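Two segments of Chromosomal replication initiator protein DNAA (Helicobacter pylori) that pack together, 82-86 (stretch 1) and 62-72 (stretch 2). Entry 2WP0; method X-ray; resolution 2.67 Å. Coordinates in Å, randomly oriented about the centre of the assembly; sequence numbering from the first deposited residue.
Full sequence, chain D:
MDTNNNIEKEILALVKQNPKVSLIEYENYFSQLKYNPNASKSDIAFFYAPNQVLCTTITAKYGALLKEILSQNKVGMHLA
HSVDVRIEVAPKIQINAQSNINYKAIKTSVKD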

ATOM      1  N   SER D  82      -9.879  25.914  40.092  1.00 91.94           N
ATOM      2  CA  SER D  82      -9.381  25.120  38.974  1.00 87.96           C
ATOM      3  C   SER D  82     -10.223  23.875  38.651  1.00 84.52           C
ATOM      4  O   SER D  82      -9.692  22.906  38.088  1.00 80.17           O
ATOM      5  CB  SER D  82      -7.939  24.685  39.257  1.00 84.50           C
ATOM      6  OG  SER D  82      -7.341  24.094  38.114  1.00 81.04           O
ATOM      7  N   VAL D  83     -11.519  23.917  38.968  1.00 64.37           N
ATOM      8  CA  VAL D  83     -12.431  22.764  38.815  1.00 61.85           C
ATOM      9  C   VAL D  83     -12.167  21.820  37.632  1.00 58.48           C
ATOM     10  O   VAL D  83     -12.014  22.254  36.490  1.00 59.91           O
ATOM     11  CB  VAL D  83     -13.914  23.216  38.787  1.00 65.89           C
ATOM     12  CG1 VAL D  83     -14.302  23.688  37.408  1.00 69.40           C
ATOM     13  CG2 VAL D  83     -14.824  22.079  39.234  1.00 63.86           C
ATOM     14  N   ASP D  84     -12.115  20.525  37.940  1.00 68.51           N
ATOM     15  CA  ASP D  84     -11.863  19.461  36.967  1.00 64.94           C
ATOM     16  C   ASP D  84     -13.201  19.028  36.360  1.00 66.14           C
ATOM     17  O   ASP D  84     -14.242  19.109  37.016  1.00 68.32           O
ATOM     18  CB  ASP D  84     -11.172  18.280  37.682  1.00 60.19           C
ATOM     19  CG  ASP D  84     -10.682  17.184  36.731  1.00 56.63           C
ATOM     20  OD1 ASP D  84     -10.533  17.437  35.512  1.00 57.27           O
ATOM     21  OD2 ASP D  84     -10.430  16.054  37.221  1.00 53.40           O
ATOM     22  N   VAL D  85     -13.193  18.589  35.105  1.00 64.34           N
ATOM     23  CA  VAL D  85     -14.412  18.063  34.504  1.00 65.27           C
ATOM     24  C   VAL D  85     -14.260  16.578  34.198  1.00 61.07           C
ATOM     25  O   VAL D  85     -13.208  16.130  33.720  1.00 58.23           O
ATOM     26  CB  VAL D  85     -14.820  18.819  33.229  1.00 68.79           C
ATOM     27  CG1 VAL D  85     -15.072  20.285  33.533  1.00 73.45           C
ATOM     28  CG2 VAL D  85     -13.754  18.674  32.170  1.00 67.21           C
ATOM     29  N   ARG D  86     -15.308  15.821  34.504  1.00 84.77           N
ATOM     30  CA  ARG D  86     -15.345  14.404  34.202  1.00 81.43           C
ATOM     31  C   ARG D  86     -16.685  14.097  33.578  1.00 83.63           C
ATOM     32  O   ARG D  86     -17.714  14.216  34.228  1.00 86.03           O
ATOM     33  CB  ARG D  86     -15.173  13.577  35.472  1.00 79.21           C
ATOM     34  CG  ARG D  86     -15.176  12.063  35.229  1.00 75.79           C
ATOM     35  CD  ARG D  86     -13.737  11.523  35.165  1.00 74.20           C
ATOM     36  NE  ARG D  86     -12.950  11.898  36.332  1.00 73.75           N
ATOM     37  CZ  ARG D  86     -11.634  11.716  36.462  1.00 72.59           C
ATOM     38  NH1 ARG D  86     -10.938  11.143  35.484  1.00 72.03           N
ATOM     39  NH2 ARG D  86     -11.001  12.115  37.574  1.00 71.50           N
TER
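Stretch 2 (62-72) YGALLKEILSQ

Stretch 2 is helical for nearly its whole length, forming the last part of a helix that begins earlier in the chain, and it lies across a short segment that begins as loop (S82, V83) and becomes strand from D84 to R86, the strand continuing later in the chain. Helix and strand run in broadly opposed directions: their N-to-C vectors make an angle of 133°, and the axes approach to 7.4 Å. The later part of the helix therefore meets the beginning of stretch 1, with S71 CA 4.8 Å from S82 CA and K67 CA 5.5 Å from D84 CA. No hydrogen bond joins the two stretches; the contact, burying 370 Å² in all, is mainly apolar packing, with one long salt bridge at its edge.

Y62 opens the segment out of reach of stretch 1. G63 follows, near a kink where the amides of A64 and L65 lack bonds to the preceding turn. With no side chain of its own, G63 meets the strand through its backbone, its O lying 3.5 Å from V85 CG2. The same oxygen accepts a hydrogen bond from K67 N at 2.9 Å, so the helix satisfies its polarity while a methyl group rests beside it. A64 points away from stretch 1 and is exposed, so nothing in this contact calls for a larger side chain, and L65 is out of reach.

L66 is the first side chain directed toward stretch 1. Its CB lies 3.8 Å from V85 CG1, a contact between buried leucine and a beta-branched residue whose own CA-to-CB bond points toward the helix. K67, one position on, sets out sideways and lays its long aliphatic chain along stretch 1: K67 CD is 3.4 Å from V85 CG2 in the strand, and K67 CG is 3.7 Å from V83 O in the loop before it. Lysine suits this exposed margin because its methylenes can pack while its charged end remains free to meet an acid. That acid is D84, whose CA-to-CB bond points away but whose end comes nearer; K67 NZ and D84 OD1 form a long salt bridge at 3.6 Å, although the position of that oxygen is less certain.

E68 then points away, its charged side chain in an exposed position, and I69 is buried but makes no contact with stretch 1. One turn beyond L66, L70 again points toward stretch 1 and touches both valines. Its CB is 3.1 Å from V83 CG1, a tight approach, and its CD1 is 3.3 Å from V85 CG1. The four-residue spacing of L66 and L70 places both leucines on the side of the helix that meets V85.

S71 closes the contact. Serine is short enough to sit beside the backbone of S82 and V83, and its OG donates a hydrogen bond to K67 O at 3.1 Å, which satisfies the hydroxyl without a partner in stretch 1. S71 OG lies 3.2 Å from S82 C and 3.3 Å from V83 N, but the angle to that amide is too poor for a hydrogen bond. Q72, beyond the helix, is exposed and out of reach.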

ATOM      1  N   TYR D  62     -12.925  19.004  23.980  1.00 30.56           N
ATOM      2  CA  TYR D  62     -13.504  20.147  24.683  1.00 34.47           C
ATOM      3  C   TYR D  62     -13.300  20.088  26.180  1.00 34.51           C
ATOM      4  O   TYR D  62     -13.724  20.991  26.904  1.00 31.96           O
ATOM      5  CB  TYR D  62     -15.004  20.253  24.414  1.00 34.98           C
ATOM      6  CG  TYR D  62     -15.360  20.273  22.958  1.00 34.07           C
ATOM      7  CD1 TYR D  62     -14.783  21.200  22.104  1.00 34.25           C
ATOM      8  CD2 TYR D  62     -16.284  19.378  22.435  1.00 31.81           C
ATOM      9  CE1 TYR D  62     -15.098  21.229  20.767  1.00 33.76           C
ATOM     10  CE2 TYR D  62     -16.619  19.403  21.084  1.00 29.89           C
ATOM     11  CZ  TYR D  62     -16.015  20.342  20.261  1.00 30.92           C
ATOM     12  OH  TYR D  62     -16.298  20.408  18.921  1.00 28.65           O
ATOM     13  N   GLY D  63     -12.685  19.013  26.653  1.00 32.24           N
ATOM     14  CA  GLY D  63     -12.461  18.856  28.079  1.00 31.12           C
ATOM     15  C   GLY D  63     -11.737  20.040  28.661  1.00 32.43           C
ATOM     16  O   GLY D  63     -12.058  20.484  29.756  1.00 35.60           O
ATOM     17  N   ALA D  64     -10.755  20.557  27.932  1.00 30.30           N
ATOM     18  CA  ALA D  64      -9.981  21.690  28.432  1.00 31.86           C
ATOM     19  C   ALA D  64     -10.818  22.959  28.390  1.00 37.34           C
ATOM     20  O   ALA D  64     -10.776  23.763  29.321  1.00 39.44           O
ATOM     21  CB  ALA D  64      -8.716  21.870  27.643  1.00 31.25           C
ATOM     22  N   LEU D  65     -11.563  23.136  27.303  1.00 36.21           N
ATOM     23  CA  LEU D  65     -12.534  24.217  27.212  1.00 35.91           C
ATOM     24  C   LEU D  65     -13.481  24.212  28.387  1.00 36.21           C
ATOM     25  O   LEU D  65     -13.807  25.261  28.903  1.00 37.90           O
ATOM     26  CB  LEU D  65     -13.351  24.112  25.931  1.00 34.81           C
ATOM     27  CG  LEU D  65     -12.848  24.929  24.742  1.00 34.94           C
ATOM     28  CD1 LEU D  65     -13.321  24.354  23.379  1.00 33.86           C
ATOM     29  CD2 LEU D  65     -13.240  26.400  24.938  1.00 35.66           C
ATOM     30  N   LEU D  66     -13.932  23.036  28.807  1.00 39.11           N
ATOM     31  CA  LEU D  66     -14.876  22.951  29.920  1.00 37.29           C
ATOM     32  C   LEU D  66     -14.219  23.225  31.254  1.00 37.85           C
ATOM     33  O   LEU D  66     -14.752  23.985  32.065  1.00 40.30           O
ATOM     34  CB  LEU D  66     -15.532  21.599  29.991  1.00 37.89           C
ATOM     35  CG  LEU D  66     -16.318  21.303  28.735  1.00 36.08           C
ATOM     36  CD1 LEU D  66     -17.754  20.853  28.954  1.00 36.76           C
ATOM     37  CD2 LEU D  66     -16.143  22.329  27.619  1.00 35.71           C
ATOM     38  N   LYS D  67     -13.083  22.584  31.499  1.00 56.99           N
ATOM     39  CA  LYS D  67     -12.323  22.906  32.681  1.00 56.93           C
ATOM     40  C   LYS D  67     -12.196  24.435  32.740  1.00 60.99           C
ATOM     41  O   LYS D  67     -12.638  25.082  33.694  1.00 63.13           O
ATOM     42  CB  LYS D  67     -10.950  22.242  32.621  1.00 52.08           C
ATOM     43  CG  LYS D  67     -10.877  20.880  33.293  1.00 47.79           C
ATOM     44  CD  LYS D  67     -10.531  19.766  32.314  1.00 43.12           C
ATOM     45  CE  LYS D  67      -9.785  18.616  33.022  1.00 41.25           C
ATOM     46  NZ  LYS D  67      -9.250  17.542  32.105  1.00 38.14           N
ATOM     47  N   GLU D  68     -11.615  24.999  31.690  1.00 45.53           N
ATOM     48  CA  GLU D  68     -11.443  26.441  31.563  1.00 48.76           C
ATOM     49  C   GLU D  68     -12.704  27.193  31.967  1.00 51.54           C
ATOM     50  O   GLU D  68     -12.829  27.661  33.091  1.00 53.54           O
ATOM     51  CB  GLU D  68     -11.083  26.773  30.117  1.00 48.73           C
ATOM     52  CG  GLU D  68     -10.835  28.234  29.846  1.00 51.83           C
ATOM     53  CD  GLU D  68      -9.870  28.431  28.694  1.00 52.67           C
ATOM     54  OE1 GLU D  68     -10.244  28.192  27.524  1.00 51.26           O
ATOM     55  OE2 GLU D  68      -8.713  28.810  28.960  1.00 54.73           O
ATOM     56  N   ILE D  69     -13.631  27.298  31.023  1.00 48.62           N
ATOM     57  CA  ILE D  69     -14.964  27.861  31.250  1.00 49.74           C
ATOM     58  C   ILE D  69     -15.484  27.741  32.692  1.00 51.41           C
ATOM     59  O   ILE D  69     -15.986  28.717  33.252  1.00 53.86           O
ATOM     60  CB  ILE D  69     -15.989  27.211  30.305  1.00 48.00           C
ATOM     61  CG1 ILE D  69     -15.664  27.561  28.849  1.00 45.82           C
ATOM     62  CG2 ILE D  69     -17.408  27.613  30.701  1.00 48.39           C
ATOM     63  CD1 ILE D  69     -16.671  27.040  27.871  1.00 42.47           C
ATOM     64  N   LEU D  70     -15.369  26.547  33.277  1.00 55.12           N
ATOM     65  CA  LEU D  70     -15.836  26.298  34.641  1.00 56.02           C
ATOM     66  C   LEU D  70     -15.028  27.043  35.710  1.00 57.79           C
ATOM     67  O   LEU D  70     -15.609  27.726  36.567  1.00 60.31           O
ATOM     68  CB  LEU D  70     -15.835  24.804  34.949  1.00 52.39           C
ATOM     69  CG  LEU D  70     -17.006  23.979  34.425  1.00 51.29           C
ATOM     70  CD1 LEU D  70     -16.975  22.561  34.996  1.00 50.49           C
ATOM     71  CD2 LEU D  70     -18.312  24.670  34.771  1.00 54.24           C
ATOM     72  N   SER D  71     -13.699  26.907  35.663  1.00 61.26           N
ATOM     73  CA  SER D  71     -12.806  27.573  36.617  1.00 62.89           C
ATOM     74  C   SER D  71     -12.976  29.088  36.606  1.00 67.05           C
ATOM     75  O   SER D  71     -12.864  29.747  37.642  1.00 69.45           O
ATOM     76  CB  SER D  71     -11.347  27.246  36.305  1.00 60.90           C
ATOM     77  OG  SER D  71     -11.111  25.856  36.326  1.00 56.58           O
ATOM     78  N   GLN D  72     -13.236  29.630  35.421  1.00 73.45           N
ATOM     79  CA  GLN D  72     -13.342  31.066  35.220  1.00 75.82           C
ATOM     80  C   GLN D  72     -14.721  31.615  35.605  1.00 76.91           C
ATOM     81  O   GLN D  72     -14.971  32.819  35.467  1.00 77.36           O
ATOM     82  CB  GLN D  72     -13.038  31.405  33.758  1.00 74.60           C
ATOM     83  CG  GLN D  72     -13.155  32.876  33.434  1.00 76.72           C
ATOM     84  CD  GLN D  72     -13.821  33.112  32.106  1.00 73.52           C
ATOM     85  OE1 GLN D  72     -13.825  32.232  31.236  1.00 71.22           O
ATOM     86  NE2 GLN D  72     -14.393  34.303  31.935  1.00 73.11           N
TER